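Local coordinates for protein transcriptional regulator URE2 (Saccharomyces cerevisiae, PDB 1K0D) that represses nitrogen catabolism genes by holding GATA activators in the cytoplasm, and binds glutathione through a GST-like region with glutathione peroxidase activity, at residues B[121-124]-B[125-129]; B[137-140]-B[141-145]; B[155-158]-B[159-162]; B[166-169]-B[170-174]. All coordinates share one frame; numbering follows the deposited sequence.

Contact 1: B[121-124]-B[125-129]; sequences WLFF and QTSGH
Thr126 and Leu122 meet one turn apart on helix 112-142, by backbone and by side chain. Four i to i+4 hydrogen bonds join the two segments. Gln125 N donates to Trp121 O, Thr126 N to Leu122 O, Ser127 N to Phe123 O, and Gly128 N to Phe124 O. The second is nearly straight, with an N-H...O angle of 175° at 3.0 Å from Thr126 N to Leu122 O. The last is 2.7 Å from Gly128 N to Phe124 O. Phe124 O also takes a weak i to i+5 bond from His129 N, at 3.1 Å. This widens the helix into a pi-type turn.

The hydroxyls lie close to these carbonyls. Thr126 OG1 sits between its own backbone N and carbonyl carbon (chi1 64°). There it lies 3.2 Å from Leu122 O and 3.3 Å from Phe123 O. It also makes a weak hydrogen bond with Ser127 OG, 3.5 Å from OG1 to OG. Ser127 OG lies at the edge of the Phe123 ring and further bonds Thr126 OG1 of the second subunit.

Apolar contact within the turn is light. Leu122 CD1 reaches Thr126 CG2 at 4.2 Å. The aromatic rings pack mainly elsewhere. Phe123 stacks on Phe123 of the second subunit, and Phe124 meets Trp85 of that subunit edge-to-face. His129 NE2 is hydrogen-bonded to Tyr162 OH.

Bound glutathione touches Ser127. The segment is thus a buried turn of the all-helical C-terminal domain of the GST fold, at the dimer interface and beside the glutathione site.

Contact 2: B[137-140]-B[141-145]; sequences LHFR and YFHSQ
Phe139 and His143 pack edge-to-face where helix 112-142 of the GST-type C-terminal domain runs out into a loop. With His138 they form a small aromatic cluster at the surface. The edge of Phe139 points to the face of His143, with ring centroids 4.8 Å apart and planes at 50°. Phe139 CE2 lies over the centre of the imidazole, and the two side chains point the same way. His138 meets His143 differently. The rings touch rim to rim, planes at 74°, and His138 NE2 comes to 3.0 Å from His143 CD2. His138 CD2 in turn lies over the centre of the Phe139 ring.

A second group sits on the Tyr141 side. Arg140 CG lies over the face of the Tyr141 ring, 3.5 Å from its centroid, in a CH-pi contact. The Arg140 chain bends at chi2 (79°). This lays its guanidinium almost parallel to the ring, with Tyr141 CE2 over the guanidinium centre. Leu137 CD2 reaches Tyr141 CE1 at 4.1 Å. Tyr141 OH bonds Arg228 O.

The backbone keeps two i to i+4 bonds, Tyr141 N to Leu137 O and Phe142 N to His138 O. A water then bridges the last turn, donating to Phe139 O and weakly accepting from His143 N. The second subunit packs here too, with its Arg153 on His138 and its Tyr154 on Phe139. Past the helix the His143 ring is tied by a bond from His143 ND1 to a lone pair of Gln145 O, in the ring plane, at 3.1 Å.

Contact 3: B[155-158]-B[159-162]; sequences TDEV and RRVY
Glu157 and Arg160 form a salt bridge about one turn apart on helix 148-176. Glu157 OE1 meets Arg160 NH1 at 2.7 Å. The two chains run side by side, and the carboxylate and guanidinium planes are only 12° apart. Glu157 OE2 lies against Arg160 CD. Arg160 also lies near Arg70 of the second subunit, a glutathione-binding residue. Glu157 gives it a carboxylate partner within its own helix.

Four i to i+4 backbone bonds cross the turn. Thr155, Asp156, Glu157 and Val158 O accept from Arg159, Arg160, Val161 and Tyr162 N, at 2.9 to 3.1 Å. Val158 O lies in the plane of the Tyr162 ring, at its edge, 3.2 Å from Tyr162 CD1.

Other polar ends find partners elsewhere. Thr155 OG1 bonds Val151 O, one turn back. Arg159 NH1 makes a salt bridge to Glu236, while Arg159 NH2 rests on Thr155 CG2. Tyr162 OH bonds both Asn223 OD1 and His129 NE2. Val158 CG1 packs on Tyr162 CD1 at 3.7 Å.

This is a regular, amphipathic helix turn of the GST C-terminal domain. Val158 and Val161 face helix 112-142, and Arg160 reaches the second subunit.

Contact 4: B[166-169]-B[170-174]; sequences EMAL and AERRE
Met167 and Glu171 lie side by side, one turn apart on helix 148-176, with their side chains pointing the same way. Met167 sends CG anti to its own N (chi1 174°) and stays extended through SD, then bends at chi3. Glu171 CG instead sits beside its backbone N, anti to the carbonyl carbon (chi1 -65°), and the chain is extended beyond CG. The two meet where Glu171 OE2 comes to 3.3 Å from Met167 CG. Glu171 CG also lies 3.3 Å from Met167 O.

Arg172 folds back over the preceding turn. Its chain bends at chi2 (-73°), which carries the guanidinium toward Ala168. Arg172 CG is 3.0 Å from Ala168 O, and Arg172 NH1 passes the same oxygen at 2.9 Å. The angle there is too poor for a hydrogen bond. Arg172 NH1 also rests on the Ala168 methyl, CB, at 3.9 Å. Arg172 NE and NH2 are hydrogen-bonded outside the turn, NH2 to Leu207 O.

Four i to i+4 backbone bonds hold the turn, from Ala170, Glu171, Arg172 and Arg173 N to Glu166, Met167, Ala168 and Leu169 O. The shortest is 2.8 Å, from Ala170 N to Glu166 O.

The faces of the helix have different neighbours. Glu166 OE1 and OE2 accept hydrogen bonds from Glu239 N and Val240 N of helix 238-248, Leu169 packs on that helix, and Arg173 makes a salt bridge to Glu239. Ala168 and Arg172 lie against Trp121 of helix 112-142. Met167 touches Val63 of the second subunit.

All four contacts are local ones on two successive helices of the C-terminal domain, contact 2 running off the end of the first. Contacts 1 and 2 lie on helix 112-142, contacts 3 and 4 on helix 148-176. Contact 1 is the buried one, rich in aromatic rings and hydroxyls. Contact 2, centred about 23 Å away, is at the surface and relies on contacts between aromatic rings, a CH-pi contact and a bridging water. Contacts 3 and 4 are partly buried and mix charged with apolar side chains; only contact 3 has a salt bridge between its two segments. Contact 1 touches both: Phe124 CZ packs on Val161 CB, and Trp121 CH2 on Ala168 CB. Contact 2 touches none of the others.

Contact 1: B[121-124]-B[125-129]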
loop_
_atom_site.group_PDB
_atom_site.type_symbol
_atom_site.label_atom_id
_atom_site.label_comp_id
_atom_site.label_asym_id
_atom_site.label_seq_id
_atom_site.Cartn_x
_atom_site.Cartn_y
_atom_site.Cartn_z
ATOM N N TRP B 121 8.543 -3.914 2.728
ATOM C CA TRP B 121 8.106 -3.702 4.105
ATOM C C TRP B 121 7.044 -2.614 4.182
ATOM O O TRP B 121 6.095 -2.720 4.960
ATOM C CB TRP B 121 9.285 -3.320 4.995
ATOM C CG TRP B 121 10.199 -4.462 5.255
ATOM C CD1 TRP B 121 11.441 -4.657 4.724
ATOM C CD2 TRP B 121 9.927 -5.607 6.076
ATOM N NE1 TRP B 121 11.957 -5.853 5.161
ATOM C CE2 TRP B 121 11.050 -6.457 5.991
ATOM C CE3 TRP B 121 8.841 -5.995 6.872
ATOM C CZ2 TRP B 121 11.122 -7.680 6.674
ATOM C CZ3 TRP B 121 8.910 -7.210 7.552
ATOM C CH2 TRP B 121 10.046 -8.038 7.447
ATOM N N LEU B 122 7.199 -1.575 3.366
ATOM C CA LEU B 122 6.241 -0.480 3.368
ATOM C C LEU B 122 4.866 -0.965 2.898
ATOM O O LEU B 122 3.850 -0.647 3.513
ATOM C CB LEU B 122 6.739 0.661 2.483
ATOM C CG LEU B 122 5.820 1.880 2.389
ATOM C CD1 LEU B 122 5.573 2.488 3.785
ATOM C CD2 LEU B 122 6.459 2.895 1.469
ATOM N N PHE B 123 4.833 -1.738 1.815
ATOM C CA PHE B 123 3.566 -2.267 1.320
ATOM C C PHE B 123 3.014 -3.291 2.316
ATOM O O PHE B 123 1.806 -3.369 2.528
ATOM C CB PHE B 123 3.736 -2.893 -0.073
ATOM C CG PHE B 123 3.516 -1.920 -1.208
ATOM C CD1 PHE B 123 4.592 -1.307 -1.842
ATOM C CD2 PHE B 123 2.222 -1.601 -1.623
ATOM C CE1 PHE B 123 4.392 -0.388 -2.877
ATOM C CE2 PHE B 123 2.003 -0.682 -2.658
ATOM C CZ PHE B 123 3.097 -0.072 -3.287
ATOM N N PHE B 124 3.896 -4.064 2.942
ATOM C CA PHE B 124 3.468 -5.047 3.945
ATOM C C PHE B 124 2.774 -4.309 5.110
ATOM O O PHE B 124 1.705 -4.711 5.577
ATOM C CB PHE B 124 4.685 -5.823 4.463
ATOM C CG PHE B 124 4.372 -6.808 5.559
ATOM C CD1 PHE B 124 3.370 -7.763 5.397
ATOM C CD2 PHE B 124 5.119 -6.817 6.731
ATOM C CE1 PHE B 124 3.119 -8.717 6.385
ATOM C CE2 PHE B 124 4.880 -7.765 7.729
ATOM C CZ PHE B 124 3.877 -8.719 7.556
ATOM N N GLN B 125 3.374 -3.210 5.553
ATOM C CA GLN B 125 2.806 -2.423 6.650
ATOM C C GLN B 125 1.451 -1.796 6.304
ATOM O O GLN B 125 0.480 -1.966 7.039
ATOM C CB GLN B 125 3.784 -1.314 7.072
ATOM C CG GLN B 125 3.392 -0.584 8.363
ATOM C CD GLN B 125 2.306 0.463 8.162
ATOM O OE1 GLN B 125 1.363 0.546 8.943
ATOM N NE2 GLN B 125 2.444 1.274 7.121
ATOM N N THR B 126 1.385 -1.079 5.186
ATOM C CA THR B 126 0.151 -0.410 4.774
ATOM C C THR B 126 -0.981 -1.350 4.356
ATOM O O THR B 126 -2.160 -1.038 4.556
ATOM C CB THR B 126 0.405 0.557 3.594
ATOM O OG1 THR B 126 0.828 -0.192 2.447
ATOM C CG2 THR B 126 1.486 1.566 3.947
ATOM N N SER B 127 -0.622 -2.497 3.787
ATOM C CA SER B 127 -1.609 -3.456 3.305
ATOM C C SER B 127 -1.887 -4.676 4.178
ATOM O O SER B 127 -3.007 -5.187 4.174
ATOM C CB SER B 127 -1.212 -3.921 1.900
ATOM O OG SER B 127 -1.001 -2.791 1.053
ATOM N N GLY B 128 -0.891 -5.150 4.922
ATOM C CA GLY B 128 -1.111 -6.325 5.752
ATOM C C GLY B 128 -1.157 -6.101 7.253
ATOM O O GLY B 128 -1.729 -6.897 7.992
ATOM N N HIS B 129 -0.557 -5.006 7.695
ATOM C CA HIS B 129 -0.474 -4.637 9.103
ATOM C C HIS B 129 -1.610 -3.693 9.529
ATOM O O HIS B 129 -2.506 -4.086 10.284
ATOM C CB HIS B 129 0.909 -4.006 9.324
ATOM C CG HIS B 129 1.117 -3.388 10.669
ATOM N ND1 HIS B 129 1.047 -2.025 10.877
ATOM C CD2 HIS B 129 1.495 -3.930 11.852
ATOM C CE1 HIS B 129 1.381 -1.756 12.127
ATOM N NE2 HIS B 129 1.657 -2.894 12.740
#

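Contact 2: B[137-140]-B[141-145]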
loop_
_atom_site.group_PDB
_atom_site.type_symbol
_atom_site.label_atom_id
_atom_site.label_comp_id
_atom_site.label_asym_id
_atom_site.label_seq_id
_atom_site.Cartn_x
_atom_site.Cartn_y
_atom_site.Cartn_z
ATOM N N LEU B 137 -9.768 -3.792 15.685
ATOM C CA LEU B 137 -10.321 -2.720 16.505
ATOM C C LEU B 137 -11.813 -2.581 16.218
ATOM O O LEU B 137 -12.613 -2.407 17.136
ATOM C CB LEU B 137 -9.607 -1.395 16.215
ATOM C CG LEU B 137 -8.177 -1.243 16.750
ATOM C CD1 LEU B 137 -7.531 -0.005 16.145
ATOM C CD2 LEU B 137 -8.200 -1.154 18.270
ATOM N N HIS B 138 -12.188 -2.669 14.944
ATOM C CA HIS B 138 -13.593 -2.538 14.573
ATOM C C HIS B 138 -14.507 -3.576 15.230
ATOM O O HIS B 138 -15.494 -3.218 15.868
ATOM C CB HIS B 138 -13.777 -2.625 13.057
ATOM C CG HIS B 138 -15.209 -2.538 12.630
ATOM N ND1 HIS B 138 -15.916 -1.356 12.647
ATOM C CD2 HIS B 138 -16.094 -3.499 12.272
ATOM C CE1 HIS B 138 -17.176 -1.590 12.321
ATOM N NE2 HIS B 138 -17.310 -2.884 12.089
ATOM N N PHE B 139 -14.192 -4.858 15.072
ATOM C CA PHE B 139 -15.037 -5.896 15.652
ATOM C C PHE B 139 -14.963 -5.975 17.168
ATOM O O PHE B 139 -15.901 -6.421 17.822
ATOM C CB PHE B 139 -14.714 -7.259 15.035
ATOM C CG PHE B 139 -15.177 -7.393 13.614
ATOM C CD1 PHE B 139 -14.274 -7.300 12.555
ATOM C CD2 PHE B 139 -16.533 -7.555 13.330
ATOM C CE1 PHE B 139 -14.718 -7.363 11.230
ATOM C CE2 PHE B 139 -16.982 -7.620 12.016
ATOM C CZ PHE B 139 -16.072 -7.522 10.962
ATOM N N ARG B 140 -13.849 -5.534 17.731
ATOM C CA ARG B 140 -13.700 -5.559 19.172
ATOM C C ARG B 140 -14.499 -4.422 19.803
ATOM O O ARG B 140 -15.094 -4.599 20.865
ATOM C CB ARG B 140 -12.220 -5.427 19.553
ATOM C CG ARG B 140 -11.964 -5.269 21.051
ATOM C CD ARG B 140 -12.046 -6.597 21.785
ATOM N NE ARG B 140 -12.041 -6.428 23.238
ATOM C CZ ARG B 140 -13.077 -5.983 23.946
ATOM N NH1 ARG B 140 -12.981 -5.860 25.264
ATOM N NH2 ARG B 140 -14.215 -5.666 23.341
ATOM N N TYR B 141 -14.549 -3.271 19.137
ATOM C CA TYR B 141 -15.237 -2.115 19.708
ATOM C C TYR B 141 -16.381 -1.414 18.979
ATOM O O TYR B 141 -17.259 -0.848 19.630
ATOM C CB TYR B 141 -14.218 -1.021 20.032
ATOM C CG TYR B 141 -13.094 -1.438 20.951
ATOM C CD1 TYR B 141 -11.820 -1.712 20.447
ATOM C CD2 TYR B 141 -13.295 -1.534 22.327
ATOM C CE1 TYR B 141 -10.770 -2.067 21.297
ATOM C CE2 TYR B 141 -12.254 -1.891 23.183
ATOM C CZ TYR B 141 -10.997 -2.155 22.658
ATOM O OH TYR B 141 -9.979 -2.539 23.499
ATOM N N PHE B 142 -16.388 -1.428 17.652
ATOM C CA PHE B 142 -17.399 -0.660 16.936
ATOM C C PHE B 142 -18.422 -1.341 16.041
ATOM O O PHE B 142 -19.223 -0.654 15.405
ATOM C CB PHE B 142 -16.695 0.429 16.115
ATOM C CG PHE B 142 -15.622 1.162 16.869
ATOM C CD1 PHE B 142 -14.279 0.837 16.686
ATOM C CD2 PHE B 142 -15.950 2.172 17.773
ATOM C CE1 PHE B 142 -13.270 1.510 17.398
ATOM C CE2 PHE B 142 -14.950 2.853 18.493
ATOM C CZ PHE B 142 -13.609 2.520 18.303
ATOM N N HIS B 143 -18.428 -2.666 15.977
ATOM C CA HIS B 143 -19.388 -3.318 15.102
ATOM C C HIS B 143 -20.809 -3.299 15.673
ATOM O O HIS B 143 -21.003 -3.214 16.890
ATOM C CB HIS B 143 -18.950 -4.749 14.812
ATOM C CG HIS B 143 -19.569 -5.325 13.578
ATOM N ND1 HIS B 143 -20.332 -6.474 13.592
ATOM C CD2 HIS B 143 -19.556 -4.896 12.294
ATOM C CE1 HIS B 143 -20.763 -6.726 12.369
ATOM N NE2 HIS B 143 -20.307 -5.784 11.563
ATOM N N SER B 144 -21.795 -3.382 14.783
ATOM C CA SER B 144 -23.204 -3.353 15.166
ATOM C C SER B 144 -23.577 -4.485 16.120
ATOM O O SER B 144 -24.612 -4.429 16.780
ATOM C CB SER B 144 -24.094 -3.411 13.919
ATOM O OG SER B 144 -23.954 -4.645 13.239
ATOM N N GLN B 145 -22.738 -5.512 16.191
ATOM C CA GLN B 145 -22.984 -6.629 17.089
ATOM C C GLN B 145 -21.660 -7.317 17.394
ATOM O O GLN B 145 -20.706 -7.211 16.626
ATOM C CB GLN B 145 -23.980 -7.617 16.465
ATOM C CG GLN B 145 -23.451 -8.434 15.285
ATOM C CD GLN B 145 -24.563 -9.191 14.555
ATOM O OE1 GLN B 145 -25.442 -9.780 15.180
ATOM N NE2 GLN B 145 -24.517 -9.182 13.232
HETATM O O HOH W 1 -18.261 -4.657 18.596
#

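Contact 3: B[155-158]-B[159-162]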
loop_
_atom_site.group_PDB
_atom_site.type_symbol
_atom_site.label_atom_id
_atom_site.label_comp_id
_atom_site.label_asym_id
_atom_site.label_seq_id
_atom_site.Cartn_x
_atom_site.Cartn_y
_atom_site.Cartn_z
ATOM N N THR B 155 -7.291 -10.503 15.332
ATOM C CA THR B 155 -6.290 -10.361 16.380
ATOM C C THR B 155 -5.164 -11.363 16.115
ATOM O O THR B 155 -3.988 -11.053 16.300
ATOM C CB THR B 155 -6.892 -10.613 17.761
ATOM O OG1 THR B 155 -8.031 -9.759 17.940
ATOM C CG2 THR B 155 -5.870 -10.300 18.840
ATOM N N ASP B 156 -5.532 -12.561 15.671
ATOM C CA ASP B 156 -4.546 -13.587 15.357
ATOM C C ASP B 156 -3.662 -13.126 14.201
ATOM O O ASP B 156 -2.453 -13.329 14.220
ATOM C CB ASP B 156 -5.228 -14.890 14.948
ATOM C CG ASP B 156 -5.807 -15.641 16.121
ATOM O OD1 ASP B 156 -6.440 -16.692 15.890
ATOM O OD2 ASP B 156 -5.629 -15.187 17.268
ATOM N N GLU B 157 -4.275 -12.514 13.192
ATOM C CA GLU B 157 -3.520 -12.049 12.032
ATOM C C GLU B 157 -2.514 -10.975 12.425
ATOM O O GLU B 157 -1.382 -10.972 11.934
ATOM C CB GLU B 157 -4.467 -11.520 10.947
ATOM C CG GLU B 157 -3.765 -11.010 9.687
ATOM C CD GLU B 157 -2.912 -12.068 8.988
ATOM O OE1 GLU B 157 -2.178 -11.705 8.044
ATOM O OE2 GLU B 157 -2.974 -13.259 9.372
ATOM N N VAL B 158 -2.916 -10.072 13.313
ATOM C CA VAL B 158 -2.011 -9.020 13.757
ATOM C C VAL B 158 -0.807 -9.613 14.498
ATOM O O VAL B 158 0.324 -9.161 14.305
ATOM C CB VAL B 158 -2.733 -7.992 14.657
ATOM C CG1 VAL B 158 -1.742 -6.948 15.172
ATOM C CG2 VAL B 158 -3.824 -7.307 13.858
ATOM N N ARG B 159 -1.040 -10.625 15.335
ATOM C CA ARG B 159 0.069 -11.264 16.056
ATOM C C ARG B 159 0.954 -11.977 15.050
ATOM O O ARG B 159 2.169 -12.061 15.218
ATOM C CB ARG B 159 -0.428 -12.301 17.069
ATOM C CG ARG B 159 -1.010 -11.731 18.340
ATOM C CD ARG B 159 -1.339 -12.865 19.302
ATOM N NE ARG B 159 -2.593 -12.619 20.003
ATOM C CZ ARG B 159 -2.719 -11.830 21.061
ATOM N NH1 ARG B 159 -1.664 -11.208 21.563
ATOM N NH2 ARG B 159 -3.908 -11.649 21.600
ATOM N N ARG B 160 0.328 -12.514 14.012
ATOM C CA ARG B 160 1.066 -13.211 12.978
ATOM C C ARG B 160 1.997 -12.236 12.246
ATOM O O ARG B 160 3.184 -12.512 12.085
ATOM C CB ARG B 160 0.095 -13.856 11.984
ATOM C CG ARG B 160 0.784 -14.532 10.811
ATOM C CD ARG B 160 -0.182 -14.800 9.678
ATOM N NE ARG B 160 0.543 -14.940 8.426
ATOM C CZ ARG B 160 0.740 -13.961 7.547
ATOM N NH1 ARG B 160 0.254 -12.749 7.761
ATOM N NH2 ARG B 160 1.457 -14.196 6.460
ATOM N N VAL B 161 1.471 -11.091 11.816
ATOM C CA VAL B 161 2.308 -10.136 11.100
ATOM C C VAL B 161 3.401 -9.584 12.005
ATOM O O VAL B 161 4.507 -9.301 11.538
ATOM C CB VAL B 161 1.478 -8.980 10.467
ATOM C CG1 VAL B 161 0.516 -9.552 9.431
ATOM C CG2 VAL B 161 0.712 -8.218 11.522
ATOM N N TYR B 162 3.111 -9.439 13.297
ATOM C CA TYR B 162 4.135 -8.955 14.212
ATOM C C TYR B 162 5.214 -10.014 14.374
ATOM O O TYR B 162 6.373 -9.698 14.614
ATOM C CB TYR B 162 3.538 -8.569 15.572
ATOM C CG TYR B 162 3.201 -7.092 15.642
ATOM C CD1 TYR B 162 1.913 -6.633 15.386
ATOM C CD2 TYR B 162 4.193 -6.149 15.889
ATOM C CE1 TYR B 162 1.619 -5.274 15.369
ATOM C CE2 TYR B 162 3.912 -4.785 15.875
ATOM C CZ TYR B 162 2.622 -4.354 15.614
ATOM O OH TYR B 162 2.338 -3.005 15.596
#

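Contact 4: B[166-169]-B[170-174]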
loop_
_atom_site.group_PDB
_atom_site.type_symbol
_atom_site.label_atom_id
_atom_site.label_comp_id
_atom_site.label_asym_id
_atom_site.label_seq_id
_atom_site.Cartn_x
_atom_site.Cartn_y
_atom_site.Cartn_z
ATOM N N GLU B 166 9.168 -9.581 14.026
ATOM C CA GLU B 166 10.022 -10.064 15.108
ATOM C C GLU B 166 11.115 -10.968 14.538
ATOM O O GLU B 166 12.298 -10.778 14.817
ATOM C CB GLU B 166 9.185 -10.849 16.124
ATOM C CG GLU B 166 9.979 -11.385 17.304
ATOM C CD GLU B 166 10.396 -10.295 18.278
ATOM O OE1 GLU B 166 11.147 -10.601 19.231
ATOM O OE2 GLU B 166 9.970 -9.131 18.100
ATOM N N MET B 167 10.707 -11.948 13.739
ATOM C CA MET B 167 11.636 -12.888 13.121
ATOM C C MET B 167 12.705 -12.159 12.300
ATOM O O MET B 167 13.900 -12.411 12.460
ATOM C CB MET B 167 10.855 -13.878 12.240
ATOM C CG MET B 167 11.710 -14.842 11.419
ATOM S SD MET B 167 10.740 -16.182 10.635
ATOM C CE MET B 167 9.907 -15.292 9.272
ATOM N N ALA B 168 12.277 -11.254 11.425
ATOM C CA ALA B 168 13.215 -10.505 10.601
ATOM C C ALA B 168 14.219 -9.741 11.466
ATOM O O ALA B 168 15.417 -9.731 11.175
ATOM C CB ALA B 168 12.463 -9.541 9.691
ATOM N N LEU B 169 13.734 -9.099 12.525
ATOM C CA LEU B 169 14.624 -8.348 13.410
ATOM C C LEU B 169 15.593 -9.295 14.124
ATOM O O LEU B 169 16.776 -8.986 14.282
ATOM C CB LEU B 169 13.814 -7.549 14.436
ATOM C CG LEU B 169 12.981 -6.389 13.880
ATOM C CD1 LEU B 169 12.086 -5.824 14.974
ATOM C CD2 LEU B 169 13.909 -5.307 13.322
ATOM N N ALA B 170 15.085 -10.447 14.550
ATOM C CA ALA B 170 15.907 -11.446 15.224
ATOM C C ALA B 170 17.022 -11.915 14.295
ATOM O O ALA B 170 18.174 -12.031 14.710
ATOM C CB ALA B 170 15.048 -12.632 15.648
ATOM N N GLU B 171 16.684 -12.182 13.037
ATOM C CA GLU B 171 17.684 -12.634 12.069
ATOM C C GLU B 171 18.749 -11.576 11.811
ATOM O O GLU B 171 19.916 -11.911 11.618
ATOM C CB GLU B 171 17.024 -13.020 10.746
ATOM C CG GLU B 171 16.104 -14.221 10.843
ATOM C CD GLU B 171 15.485 -14.577 9.505
ATOM O OE1 GLU B 171 16.243 -14.942 8.581
ATOM O OE2 GLU B 171 14.245 -14.486 9.377
ATOM N N ARG B 172 18.351 -10.306 11.796
ATOM C CA ARG B 172 19.305 -9.219 11.570
ATOM C C ARG B 172 20.304 -9.179 12.725
ATOM O O ARG B 172 21.488 -8.910 12.532
ATOM C CB ARG B 172 18.588 -7.871 11.503
ATOM C CG ARG B 172 17.540 -7.744 10.423
ATOM C CD ARG B 172 18.150 -7.626 9.048
ATOM N NE ARG B 172 17.103 -7.411 8.057
ATOM C CZ ARG B 172 16.165 -8.305 7.754
ATOM N NH1 ARG B 172 16.148 -9.485 8.366
ATOM N NH2 ARG B 172 15.237 -8.012 6.852
ATOM N N ARG B 173 19.810 -9.440 13.929
ATOM C CA ARG B 173 20.652 -9.438 15.114
ATOM C C ARG B 173 21.614 -10.619 15.078
ATOM O O ARG B 173 22.811 -10.472 15.332
ATOM C CB ARG B 173 19.779 -9.503 16.362
ATOM C CG ARG B 173 20.555 -9.605 17.657
ATOM C CD ARG B 173 19.798 -8.902 18.763
ATOM N NE ARG B 173 19.894 -7.458 18.602
ATOM C CZ ARG B 173 18.949 -6.601 18.963
ATOM N NH1 ARG B 173 19.128 -5.304 18.780
ATOM N NH2 ARG B 173 17.818 -7.043 19.491
ATOM N N GLU B 174 21.079 -11.788 14.755
ATOM C CA GLU B 174 21.866 -13.007 14.668
ATOM C C GLU B 174 23.040 -12.824 13.708
ATOM O O GLU B 174 24.135 -13.332 13.945
ATOM C CB GLU B 174 20.972 -14.152 14.190
ATOM C CG GLU B 174 21.679 -15.474 13.994
ATOM C CD GLU B 174 20.750 -16.549 13.458
ATOM O OE1 GLU B 174 20.129 -16.322 12.394
ATOM O OE2 GLU B 174 20.644 -17.620 14.096
#